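Local coordinates for aminopeptidase (Aneurinibacillus sp., PDB 2EK8), which probably acts as a zinc-dependent metalloexopeptidase, removing amino acids from the N-termini of peptides and proteins, at residues D92-L97 and T188-V193; I223-H228 and F298-V303; Y314-K319 and D347-H352; G327-S332 and E408-P413. All blocks are in the same frame, centred on the assembly; numbering follows the deposited sequence.

Interaction 1 of 4, residues D92-L97 and T188-V193; sequences DVTAEL and TATVKV
Peptide groups are the flat elements that Val-93 and Val-191 present to each other, since neither strand brings an aromatic ring to the contact. The bonds run both ways: Val-191 N reaches Val-93 O at 2.9 Å, whereas Val-93 N meets Val-191 O at 3.2 Å and a little less straight. Ala-95 and Ala-189 form the second hydrogen-bonded pair, in which the bond from Ala-189 N to Ala-95 O is much straighter than its mate. One face of the ladder carries these four residues. Val-93 CG1, placed between the backbone N and the carbonyl carbon (chi1 60°), comes within 3.6 Å of Val-191 O. Beyond it, Val-191 rests on Ile-117 and Ile-143 of the neighbouring strands, which cover this side. The other face carries Thr-94, Thr-190, Asp-92 and Lys-192. The two threonines run alongside each other on this face, and Thr-94 turns its methyl rather than its hydroxyl to its partner: Thr-94 CG2 is 3.0 Å from Thr-190 OG1 and a tight 3.4 Å from Thr-190 CG2. Lys-192 passes alongside Asp-92 with CG 3.8 Å from Asp-92 CA, yet the charged ends, Asp-92 OD2 and Lys-192 NZ, remain 5.3 Å apart. With strand axes 138° apart, strand 91-99 joins the start of the long strand 188-210, whose other edge pairs with strand 70-75, in a twisted antiparallel ladder whose first strand lies in the PA domain.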
loop_
_atom_site.group_PDB
_atom_site.type_symbol
_atom_site.label_atom_id
_atom_site.label_comp_id
_atom_site.label_asym_id
_atom_site.label_seq_id
_atom_site.Cartn_x
_atom_site.Cartn_y
_atom_site.Cartn_z
ATOM N N ASP A 92 30.664 1.755 -8.301
ATOM C CA ASP A 92 31.758 0.889 -8.725
ATOM C C ASP A 92 32.886 1.152 -7.738
ATOM O O ASP A 92 33.952 1.643 -8.111
ATOM C CB ASP A 92 32.221 1.250 -10.141
ATOM C CG ASP A 92 31.100 1.179 -11.161
ATOM O OD1 ASP A 92 30.113 1.934 -11.022
ATOM O OD2 ASP A 92 31.209 0.368 -12.107
ATOM N N VAL A 93 32.641 0.830 -6.473
ATOM C CA VAL A 93 33.626 1.059 -5.426
ATOM C C VAL A 93 34.104 -0.211 -4.738
ATOM O O VAL A 93 33.344 -1.159 -4.539
ATOM C CB VAL A 93 33.066 2.013 -4.345
ATOM C CG1 VAL A 93 31.821 1.409 -3.716
ATOM C CG2 VAL A 93 34.121 2.282 -3.283
ATOM N N THR A 94 35.384 -0.210 -4.385
ATOM C CA THR A 94 36.020 -1.319 -3.693
ATOM C C THR A 94 36.867 -0.681 -2.603
ATOM O O THR A 94 37.856 -0.007 -2.892
ATOM C CB THR A 94 36.936 -2.124 -4.632
ATOM O OG1 THR A 94 37.866 -1.238 -5.267
ATOM C CG2 THR A 94 36.117 -2.841 -5.691
ATOM N N ALA A 95 36.471 -0.878 -1.351
ATOM C CA ALA A 95 37.200 -0.297 -0.233
ATOM C C ALA A 95 36.966 -1.083 1.047
ATOM O O ALA A 95 36.250 -2.085 1.054
ATOM C CB ALA A 95 36.777 1.152 -0.041
ATOM N N GLU A 96 37.576 -0.620 2.131
ATOM C CA GLU A 96 37.438 -1.279 3.421
ATOM C C GLU A 96 36.000 -1.228 3.928
ATOM O O GLU A 96 35.308 -0.221 3.778
ATOM C CB GLU A 96 38.370 -0.633 4.452
ATOM C CG GLU A 96 38.056 -1.017 5.891
ATOM C CD GLU A 96 39.046 -0.441 6.885
ATOM O OE1 GLU A 96 39.500 0.702 6.680
ATOM O OE2 GLU A 96 39.357 -1.130 7.880
ATOM N N LEU A 97 35.566 -2.329 4.527
ATOM C CA LEU A 97 34.220 -2.441 5.074
ATOM C C LEU A 97 34.251 -2.050 6.550
ATOM O O LEU A 97 35.080 -2.549 7.310
ATOM C CB LEU A 97 33.726 -3.881 4.922
ATOM C CG LEU A 97 32.273 -4.194 5.288
ATOM C CD1 LEU A 97 31.328 -3.428 4.370
ATOM C CD2 LEU A 97 32.035 -5.691 5.158
ATOM N N THR A 188 37.842 -5.978 3.276
ATOM C CA THR A 188 37.638 -5.144 2.100
ATOM C C THR A 188 36.462 -5.726 1.330
ATOM O O THR A 188 36.309 -6.945 1.247
ATOM C CB THR A 188 38.885 -5.129 1.195
ATOM O OG1 THR A 188 39.977 -4.522 1.898
ATOM C CG2 THR A 188 38.612 -4.343 -0.081
ATOM N N ALA A 189 35.627 -4.858 0.774
ATOM C CA ALA A 189 34.463 -5.318 0.030
ATOM C C ALA A 189 34.306 -4.584 -1.290
ATOM O O ALA A 189 34.955 -3.568 -1.533
ATOM C CB ALA A 189 33.208 -5.142 0.873
ATOM N N THR A 190 33.437 -5.114 -2.141
ATOM C CA THR A 190 33.172 -4.509 -3.436
ATOM C C THR A 190 31.675 -4.339 -3.629
ATOM O O THR A 190 30.898 -5.274 -3.427
ATOM C CB THR A 190 33.724 -5.373 -4.587
ATOM O OG1 THR A 190 35.154 -5.400 -4.521
ATOM C CG2 THR A 190 33.294 -4.804 -5.934
ATOM N N VAL A 191 31.276 -3.134 -4.015
ATOM C CA VAL A 191 29.873 -2.838 -4.249
ATOM C C VAL A 191 29.724 -2.170 -5.608
ATOM O O VAL A 191 30.099 -1.011 -5.788
ATOM C CB VAL A 191 29.304 -1.903 -3.162
ATOM C CG1 VAL A 191 27.848 -1.578 -3.463
ATOM C CG2 VAL A 191 29.425 -2.563 -1.800
ATOM N N LYS A 192 29.193 -2.920 -6.568
ATOM C CA LYS A 192 28.986 -2.401 -7.912
ATOM C C LYS A 192 27.523 -2.500 -8.312
ATOM O O LYS A 192 26.955 -3.592 -8.384
ATOM C CB LYS A 192 29.847 -3.160 -8.926
ATOM C CG LYS A 192 31.332 -2.847 -8.846
ATOM C CD LYS A 192 32.089 -3.493 -9.997
ATOM C CE LYS A 192 33.574 -3.173 -9.942
ATOM N NZ LYS A 192 34.308 -3.771 -11.091
ATOM N N VAL A 193 26.916 -1.345 -8.560
ATOM C CA VAL A 193 25.519 -1.280 -8.961
ATOM C C VAL A 193 25.437 -0.623 -10.331
ATOM O O VAL A 193 25.830 0.532 -10.496
ATOM C CB VAL A 193 24.690 -0.455 -7.957
ATOM C CG1 VAL A 193 23.241 -0.377 -8.413
ATOM C CG2 VAL A 193 24.780 -1.083 -6.574
HETATM O O HOH W 1 27.870 0.994 -12.017
#

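Interaction 2 of 4, residues I223-H228 and F298-V303; sequences IIIGSH and FQLDMV. With ZN (zinc ion), chain C.
Ile-223 sets its CG2 obliquely against the Phe-298 ring, 3.9 Å from Phe-298 CE2. Next, Ile-224 O accepts Phe-298 N at 2.7 Å and also lies at the edge of that phenylalanine's ring. Ile-225 runs alongside Leu-300, CG2 against CD1, where Leu-300 packs on Val-388 and Val-392 of helix 382-400. Gly-226 then bonds on both sides of Gln-299, giving N to Phe-298 O and taking Leu-300 N on its own O. This is the parallel part of the sheet of the M28 zinc peptidase fold, with metal ligands at the strands' C-terminal ends. Gln-299 bends at chi2 (70°), bringing OE1 to 3.2 Å from Gly-226 C, while NE2 bonds Ser-346 OG. With an alanine here, Ser-346, which also bonds Asp-301 OD2, would probably lose its amide donor, and this second-shell support of a zinc ligand would weaken. Ser-227 CB touches Leu-300 O, while the serine hydroxyl bonds Thr-248. His-228 gives NE2 to the zinc at 2.1 Å, and Asp-301 grips the same ion with OD1 at 2.1 Å and OD2 at 2.4 Å, the carboxylate plane turned 74° from the imidazole. Asp-240 and a water are further ligands; Asp-230 bonds His-228 ND1.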
loop_
_atom_site.group_PDB
_atom_site.type_symbol
_atom_site.label_atom_id
_atom_site.label_comp_id
_atom_site.label_asym_id
_atom_site.label_seq_id
_atom_site.Cartn_x
_atom_site.Cartn_y
_atom_site.Cartn_z
ATOM N N ILE A 223 -18.517 10.429 2.261
ATOM C CA ILE A 223 -17.899 9.153 2.579
ATOM C C ILE A 223 -17.081 8.760 1.356
ATOM O O ILE A 223 -17.549 8.864 0.227
ATOM C CB ILE A 223 -18.918 8.037 2.867
ATOM C CG1 ILE A 223 -19.635 8.313 4.194
ATOM C CG2 ILE A 223 -18.200 6.691 2.920
ATOM C CD1 ILE A 223 -20.573 7.196 4.640
ATOM N N ILE A 224 -15.852 8.323 1.596
ATOM C CA ILE A 224 -14.965 7.910 0.520
ATOM C C ILE A 224 -14.749 6.407 0.606
ATOM O O ILE A 224 -14.511 5.874 1.689
ATOM C CB ILE A 224 -13.587 8.609 0.638
ATOM C CG1 ILE A 224 -13.756 10.128 0.486
ATOM C CG2 ILE A 224 -12.623 8.054 -0.416
ATOM C CD1 ILE A 224 -12.449 10.913 0.609
ATOM N N ILE A 225 -14.872 5.723 -0.529
ATOM C CA ILE A 225 -14.633 4.281 -0.589
ATOM C C ILE A 225 -13.488 4.141 -1.583
ATOM O O ILE A 225 -13.623 4.530 -2.748
ATOM C CB ILE A 225 -15.840 3.487 -1.144
ATOM C CG1 ILE A 225 -17.070 3.671 -0.247
ATOM C CG2 ILE A 225 -15.481 2.000 -1.235
ATOM C CD1 ILE A 225 -17.803 4.981 -0.468
ATOM N N GLY A 226 -12.361 3.597 -1.142
ATOM C CA GLY A 226 -11.240 3.484 -2.059
ATOM C C GLY A 226 -10.524 2.157 -2.154
ATOM O O GLY A 226 -10.774 1.231 -1.382
ATOM N N SER A 227 -9.630 2.086 -3.134
ATOM C CA SER A 227 -8.798 0.920 -3.408
ATOM C C SER A 227 -7.690 1.439 -4.316
ATOM O O SER A 227 -7.727 2.604 -4.718
ATOM C CB SER A 227 -9.615 -0.170 -4.124
ATOM O OG SER A 227 -10.275 0.337 -5.277
ATOM N N HIS A 228 -6.696 0.610 -4.627
ATOM C CA HIS A 228 -5.641 1.063 -5.527
ATOM C C HIS A 228 -5.580 0.133 -6.728
ATOM O O HIS A 228 -5.747 -1.087 -6.595
ATOM C CB HIS A 228 -4.286 1.161 -4.808
ATOM C CG HIS A 228 -3.693 -0.155 -4.405
ATOM N ND1 HIS A 228 -2.796 -0.841 -5.197
ATOM C CD2 HIS A 228 -3.814 -0.873 -3.264
ATOM C CE1 HIS A 228 -2.386 -1.922 -4.556
ATOM N NE2 HIS A 228 -2.988 -1.964 -3.381
ATOM N N PHE A 298 -13.311 4.425 3.690
ATOM C CA PHE A 298 -13.185 2.968 3.737
ATOM C C PHE A 298 -12.173 2.557 2.664
ATOM O O PHE A 298 -12.375 2.861 1.493
ATOM C CB PHE A 298 -14.526 2.294 3.409
ATOM C CG PHE A 298 -15.609 2.533 4.428
ATOM C CD1 PHE A 298 -16.095 1.480 5.203
ATOM C CD2 PHE A 298 -16.162 3.798 4.595
ATOM C CE1 PHE A 298 -17.117 1.683 6.129
ATOM C CE2 PHE A 298 -17.186 4.014 5.522
ATOM C CZ PHE A 298 -17.663 2.953 6.288
ATOM N N GLN A 299 -11.091 1.884 3.061
ATOM C CA GLN A 299 -10.076 1.420 2.111
ATOM C C GLN A 299 -10.193 -0.092 1.948
ATOM O O GLN A 299 -10.221 -0.834 2.935
ATOM C CB GLN A 299 -8.661 1.763 2.598
ATOM C CG GLN A 299 -7.525 1.142 1.760
ATOM C CD GLN A 299 -7.395 1.752 0.366
ATOM O OE1 GLN A 299 -8.167 2.631 -0.020
ATOM N NE2 GLN A 299 -6.408 1.283 -0.393
ATOM N N LEU A 300 -10.274 -0.538 0.697
ATOM C CA LEU A 300 -10.394 -1.954 0.371
ATOM C C LEU A 300 -9.085 -2.404 -0.276
ATOM O O LEU A 300 -8.746 -1.963 -1.367
ATOM C CB LEU A 300 -11.552 -2.158 -0.608
ATOM C CG LEU A 300 -12.934 -1.761 -0.081
ATOM C CD1 LEU A 300 -13.852 -1.390 -1.234
ATOM C CD2 LEU A 300 -13.506 -2.922 0.724
ATOM N N ASP A 301 -8.352 -3.278 0.399
ATOM C CA ASP A 301 -7.077 -3.753 -0.129
ATOM C C ASP A 301 -6.924 -5.212 0.278
ATOM O O ASP A 301 -6.805 -5.512 1.470
ATOM C CB ASP A 301 -5.926 -2.920 0.460
ATOM C CG ASP A 301 -4.633 -3.019 -0.355
ATOM O OD1 ASP A 301 -4.512 -3.933 -1.194
ATOM O OD2 ASP A 301 -3.729 -2.179 -0.144
ATOM N N MET A 302 -6.932 -6.096 -0.721
ATOM C CA MET A 302 -6.802 -7.543 -0.542
ATOM C C MET A 302 -8.020 -8.071 0.200
ATOM O O MET A 302 -7.974 -8.357 1.398
ATOM C CB MET A 302 -5.487 -7.856 0.188
ATOM C CG MET A 302 -4.287 -7.349 -0.619
ATOM S SD MET A 302 -2.641 -7.653 0.039
ATOM C CE MET A 302 -2.575 -6.512 1.364
ATOM N N VAL A 303 -9.112 -8.210 -0.546
ATOM C CA VAL A 303 -10.381 -8.644 0.012
ATOM C C VAL A 303 -11.062 -9.783 -0.744
ATOM O O VAL A 303 -12.289 -9.909 -0.699
ATOM C CB VAL A 303 -11.354 -7.446 0.086
ATOM C CG1 VAL A 303 -10.833 -6.419 1.089
ATOM C CG2 VAL A 303 -11.490 -6.788 -1.291
HETATM ZN ZN ZN C . -2.594 -3.329 -1.855
HETATM O O HOH W 2 -0.679 -3.152 -1.155
#

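Interaction 3 of 4, residues Y314-K319 and D347-H352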
loop_
_atom_site.group_PDB
_atom_site.type_symbol
_atom_site.label_atom_id
_atom_site.label_comp_id
_atom_site.label_asym_id
_atom_site.label_seq_id
_atom_site.Cartn_x
_atom_site.Cartn_y
_atom_site.Cartn_z
ATOM N N TYR A 314 -8.285 -2.370 9.968
ATOM C CA TYR A 314 -7.065 -1.779 10.512
ATOM C C TYR A 314 -7.119 -0.257 10.510
ATOM O O TYR A 314 -7.581 0.350 9.549
ATOM C CB TYR A 314 -5.840 -2.212 9.701
ATOM C CG TYR A 314 -5.390 -3.634 9.933
ATOM C CD1 TYR A 314 -5.124 -4.100 11.220
ATOM C CD2 TYR A 314 -5.182 -4.503 8.858
ATOM C CE1 TYR A 314 -4.660 -5.396 11.434
ATOM C CE2 TYR A 314 -4.714 -5.801 9.060
ATOM C CZ TYR A 314 -4.455 -6.238 10.349
ATOM O OH TYR A 314 -3.985 -7.514 10.551
ATOM N N THR A 315 -6.649 0.353 11.596
ATOM C CA THR A 315 -6.594 1.807 11.697
ATOM C C THR A 315 -5.133 2.160 11.973
ATOM O O THR A 315 -4.390 1.344 12.523
ATOM C CB THR A 315 -7.497 2.361 12.830
ATOM O OG1 THR A 315 -7.050 1.868 14.098
ATOM C CG2 THR A 315 -8.953 1.946 12.607
ATOM N N ILE A 316 -4.720 3.363 11.588
ATOM C CA ILE A 316 -3.335 3.784 11.770
ATOM C C ILE A 316 -2.894 3.809 13.229
ATOM O O ILE A 316 -1.785 3.382 13.553
ATOM C CB ILE A 316 -3.075 5.187 11.152
ATOM C CG1 ILE A 316 -3.151 5.120 9.623
ATOM C CG2 ILE A 316 -1.686 5.678 11.530
ATOM C CD1 ILE A 316 -4.505 4.819 9.083
ATOM N N ASP A 317 -3.763 4.305 14.103
ATOM C CA ASP A 317 -3.442 4.400 15.524
ATOM C C ASP A 317 -3.961 3.245 16.378
ATOM O O ASP A 317 -3.836 3.271 17.602
ATOM C CB ASP A 317 -3.964 5.720 16.096
ATOM C CG ASP A 317 -5.419 5.977 15.751
ATOM O OD1 ASP A 317 -6.136 5.016 15.388
ATOM O OD2 ASP A 317 -5.848 7.149 15.853
ATOM N N GLY A 318 -4.544 2.237 15.739
ATOM C CA GLY A 318 -5.056 1.103 16.489
ATOM C C GLY A 318 -6.238 1.428 17.385
ATOM O O GLY A 318 -6.533 0.689 18.324
ATOM N N LYS A 319 -6.914 2.539 17.108
ATOM C CA LYS A 319 -8.085 2.925 17.888
ATOM C C LYS A 319 -9.338 2.821 17.023
ATOM O O LYS A 319 -9.251 2.786 15.796
ATOM C CB LYS A 319 -7.940 4.359 18.406
ATOM C CG LYS A 319 -6.792 4.546 19.390
ATOM C CD LYS A 319 -6.811 5.927 20.045
ATOM C CE LYS A 319 -6.508 7.039 19.055
ATOM N NZ LYS A 319 -6.410 8.364 19.733
ATOM N N ASP A 347 -3.738 3.025 1.411
ATOM C CA ASP A 347 -4.273 4.374 1.220
ATOM C C ASP A 347 -5.052 5.034 2.359
ATOM O O ASP A 347 -5.197 6.251 2.367
ATOM C CB ASP A 347 -5.099 4.410 -0.065
ATOM C CG ASP A 347 -4.278 4.031 -1.281
ATOM O OD1 ASP A 347 -3.231 4.671 -1.512
ATOM O OD2 ASP A 347 -4.669 3.094 -1.999
ATOM N N HIS A 348 -5.547 4.259 3.320
ATOM C CA HIS A 348 -6.292 4.865 4.425
ATOM C C HIS A 348 -5.385 5.787 5.245
ATOM O O HIS A 348 -5.854 6.716 5.909
ATOM C CB HIS A 348 -6.904 3.783 5.327
ATOM C CG HIS A 348 -5.902 2.850 5.932
ATOM N ND1 HIS A 348 -4.999 2.130 5.179
ATOM C CD2 HIS A 348 -5.688 2.492 7.221
ATOM C CE1 HIS A 348 -4.273 1.368 5.978
ATOM N NE2 HIS A 348 -4.671 1.569 7.222
ATOM N N GLU A 349 -4.085 5.532 5.181
ATOM C CA GLU A 349 -3.104 6.333 5.907
ATOM C C GLU A 349 -3.122 7.785 5.423
ATOM O O GLU A 349 -2.941 8.718 6.210
ATOM C CB GLU A 349 -1.709 5.733 5.712
ATOM C CG GLU A 349 -0.625 6.361 6.565
ATOM C CD GLU A 349 0.677 5.586 6.489
ATOM O OE1 GLU A 349 0.648 4.358 6.715
ATOM O OE2 GLU A 349 1.726 6.198 6.209
ATOM N N SER A 350 -3.356 7.970 4.129
ATOM C CA SER A 350 -3.387 9.307 3.540
ATOM C C SER A 350 -4.560 10.154 4.036
ATOM O O SER A 350 -4.495 11.382 4.027
ATOM C CB SER A 350 -3.432 9.197 2.015
ATOM O OG SER A 350 -2.350 8.407 1.548
ATOM N N PHE A 351 -5.631 9.505 4.472
ATOM C CA PHE A 351 -6.792 10.236 4.964
ATOM C C PHE A 351 -6.736 10.386 6.469
ATOM O O PHE A 351 -7.184 11.396 7.022
ATOM C CB PHE A 351 -8.063 9.529 4.493
ATOM C CG PHE A 351 -8.198 9.536 3.007
ATOM C CD1 PHE A 351 -8.671 10.669 2.347
ATOM C CD2 PHE A 351 -7.725 8.466 2.253
ATOM C CE1 PHE A 351 -8.661 10.738 0.954
ATOM C CE2 PHE A 351 -7.710 8.526 0.862
ATOM C CZ PHE A 351 -8.178 9.665 0.210
ATOM N N HIS A 352 -6.166 9.389 7.133
ATOM C CA HIS A 352 -6.010 9.448 8.579
ATOM C C HIS A 352 -5.124 10.658 8.882
ATOM O O HIS A 352 -5.305 11.346 9.888
ATOM C CB HIS A 352 -5.320 8.186 9.088
ATOM C CG HIS A 352 -4.944 8.253 10.533
ATOM N ND1 HIS A 352 -5.848 8.032 11.549
ATOM C CD2 HIS A 352 -3.768 8.555 11.133
ATOM C CE1 HIS A 352 -5.246 8.195 12.714
ATOM N NE2 HIS A 352 -3.984 8.512 12.489
#
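Ile-316 and Glu-349 bring the two backbones to 6.4 Å between their CA atoms, where the chain leaving strand 310-315 turns beside the short helix 348-352. Within the turn, Asp-317 OD1 accepts Lys-319 N at 3.1 Å, an Asx turn, and Gly-318 follows with positive phi. Ile-316 points its side chain toward the helix and carries the largest share of the contact. Ile-316 CB lies over one face of the His-352 ring, offset toward the rim, 3.6 Å from the centroid of that ring, in a CH-pi contact. Farther out, Ile-316 CD1 pushes up to His-348 CD2 at 3.2 Å and lies 3.5 Å from His-352 CB. This strand-end to helix packing belongs to the peptidase M28 region, where His-348 also bonds Glu-343 O through NE2. With CG anti to the backbone N (chi1 172°), the His-352 ring extends from the helix until its edge meets Asp-317, whose OD2 is 3.4 Å from His-352 CE1, the carboxylate and imidazole planes being nearly perpendicular. A glycine in place of His-352 would probably uncover the isoleucine and leave Asp-317 without its neighbour at the ring edge. Glu-349 adds a lighter touch through CG.

Interaction 4 of 4, residues G327-S332 and E408-P413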
loop_
_atom_site.group_PDB
_atom_site.type_symbol
_atom_site.label_atom_id
_atom_site.label_comp_id
_atom_site.label_asym_id
_atom_site.label_seq_id
_atom_site.Cartn_x
_atom_site.Cartn_y
_atom_site.Cartn_z
ATOM N N GLY A 327 -18.342 -0.521 10.313
ATOM C CA GLY A 327 -17.958 -1.834 9.828
ATOM C C GLY A 327 -18.414 -2.904 10.802
ATOM O O GLY A 327 -19.001 -3.917 10.405
ATOM N N ALA A 328 -18.155 -2.675 12.088
ATOM C CA ALA A 328 -18.533 -3.634 13.118
ATOM C C ALA A 328 -20.048 -3.795 13.219
ATOM O O ALA A 328 -20.534 -4.909 13.417
ATOM C CB ALA A 328 -17.949 -3.216 14.472
ATOM N N ALA A 329 -20.789 -2.695 13.076
ATOM C CA ALA A 329 -22.252 -2.741 13.152
ATOM C C ALA A 329 -22.796 -3.590 12.014
ATOM O O ALA A 329 -23.627 -4.472 12.227
ATOM C CB ALA A 329 -22.841 -1.329 13.071
ATOM N N ALA A 330 -22.321 -3.317 10.804
ATOM C CA ALA A 330 -22.755 -4.067 9.632
ATOM C C ALA A 330 -22.420 -5.545 9.801
ATOM O O ALA A 330 -23.280 -6.409 9.624
ATOM C CB ALA A 330 -22.078 -3.518 8.381
ATOM N N SER A 331 -21.169 -5.845 10.139
ATOM C CA SER A 331 -20.774 -7.241 10.312
ATOM C C SER A 331 -21.606 -7.944 11.392
ATOM O O SER A 331 -22.015 -9.097 11.224
ATOM C CB SER A 331 -19.285 -7.331 10.656
ATOM O OG SER A 331 -18.856 -8.686 10.694
ATOM N N SER A 332 -21.872 -7.254 12.496
ATOM C CA SER A 332 -22.652 -7.858 13.577
ATOM C C SER A 332 -24.028 -8.326 13.102
ATOM O O SER A 332 -24.598 -9.272 13.652
ATOM C CB SER A 332 -22.827 -6.869 14.733
ATOM O OG SER A 332 -23.850 -5.929 14.457
ATOM N N GLU A 408 -25.842 1.955 16.771
ATOM C CA GLU A 408 -26.121 1.346 18.062
ATOM C C GLU A 408 -24.848 0.862 18.743
ATOM O O GLU A 408 -23.880 0.478 18.084
ATOM C CB GLU A 408 -27.107 0.186 17.895
ATOM C CG GLU A 408 -28.481 0.636 17.436
ATOM C CD GLU A 408 -29.511 -0.472 17.475
ATOM O OE1 GLU A 408 -29.373 -1.443 16.702
ATOM O OE2 GLU A 408 -30.459 -0.371 18.284
ATOM N N PRO A 409 -24.833 0.887 20.084
ATOM C CA PRO A 409 -23.682 0.453 20.878
ATOM C C PRO A 409 -23.400 -1.034 20.765
ATOM O O PRO A 409 -24.249 -1.860 21.102
ATOM C CB PRO A 409 -24.081 0.844 22.298
ATOM C CG PRO A 409 -25.567 0.686 22.275
ATOM C CD PRO A 409 -25.929 1.334 20.962
ATOM N N ILE A 410 -22.213 -1.378 20.282
ATOM C CA ILE A 410 -21.839 -2.779 20.173
ATOM C C ILE A 410 -20.351 -2.933 20.424
ATOM O O ILE A 410 -19.549 -2.080 20.045
ATOM C CB ILE A 410 -22.178 -3.375 18.791
ATOM C CG1 ILE A 410 -21.363 -2.681 17.702
ATOM C CG2 ILE A 410 -23.670 -3.248 18.524
ATOM C CD1 ILE A 410 -21.504 -3.329 16.344
ATOM N N ASP A 411 -19.988 -4.030 21.071
ATOM C CA ASP A 411 -18.596 -4.284 21.383
ATOM C C ASP A 411 -17.926 -5.139 20.319
ATOM O O ASP A 411 -18.535 -6.052 19.766
ATOM C CB ASP A 411 -18.480 -4.995 22.734
ATOM C CG ASP A 411 -19.170 -4.239 23.856
ATOM O OD1 ASP A 411 -20.409 -4.085 23.799
ATOM O OD2 ASP A 411 -18.472 -3.799 24.794
ATOM N N TYR A 412 -16.678 -4.808 20.017
ATOM C CA TYR A 412 -15.881 -5.583 19.080
ATOM C C TYR A 412 -14.451 -5.472 19.583
ATOM O O TYR A 412 -13.998 -4.400 19.977
ATOM C CB TYR A 412 -16.037 -5.104 17.625
ATOM C CG TYR A 412 -15.798 -3.641 17.337
ATOM C CD1 TYR A 412 -16.711 -2.668 17.739
ATOM C CD2 TYR A 412 -14.699 -3.239 16.578
ATOM C CE1 TYR A 412 -16.539 -1.330 17.383
ATOM C CE2 TYR A 412 -14.517 -1.906 16.220
ATOM C CZ TYR A 412 -15.440 -0.959 16.621
ATOM O OH TYR A 412 -15.277 0.354 16.238
ATOM N N PRO A 413 -13.730 -6.597 19.608
ATOM C CA PRO A 413 -12.349 -6.673 20.081
ATOM C C PRO A 413 -11.231 -6.190 19.178
ATOM O O PRO A 413 -11.356 -6.166 17.952
ATOM C CB PRO A 413 -12.199 -8.150 20.410
ATOM C CG PRO A 413 -12.961 -8.785 19.293
ATOM C CD PRO A 413 -14.223 -7.936 19.229
#
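Ala-328 and Tyr-412 supply the aromatic contact: the alanine CB stands over the centre of one ring face, 3.5 Å from the centroid and only 12° off the ring normal, in a CH-pi arrangement. So small a side chain lets the ring lie close to the helix. Apolar packing falls mainly to Ile-410, whose CG1 is wedged against both backbone branches (chi1 64°) and whose outer arm is extended, driving CD1 at the helix. Ile-410 CD1 approaches Ala-329 CA at 3.3 Å and Ala-328 O at 3.5 Å. Ser-332 closes the same patch, with OG 4.0 Å from Ile-410 CD1. Polar interactions stay beside the interface rather than across it. Ser-332 OG turns back to donate to Ala-329 O, one turn earlier in its helix. Tyr-412 OH hydrogen-bonds Asp-325 and Thr-324, Lys-320 makes a cation-pi contact with the ring, and Tyr-340 meets it at a steep angle, contacts that probably restrict the ring's rotation. The arrangement is that of an irregular segment after helix 382-400, laid on the Ala-328 and Ala-329 face of helix 322-334, whose Ala-330 packs against helix 382-400 in the peptidase fold.

Interactions 2 and 3 form a continuous patch, their centres about 12 Å apart: Gln-299 NE2 and Asp-347 OD2 lie 3.0 Å apart, and Ile-224 packs on Phe-351. Interaction 2 holds the zinc ligands His-228 and Asp-301, and the His-348 side chain of interaction 3 comes about 9 Å from a zinc. Interaction 4 lies about 19 Å from interaction 2, centre to centre, away from the annotated sites; its segments alternate along the chain with those of interaction 3, because 327-332 falls between 314-319 and 347-352, and 408-413 comes after both. Interaction 1 stands apart, about 44 Å from interaction 2 between centres, although strand 188-210, which it uses, is followed directly by strand 222-228.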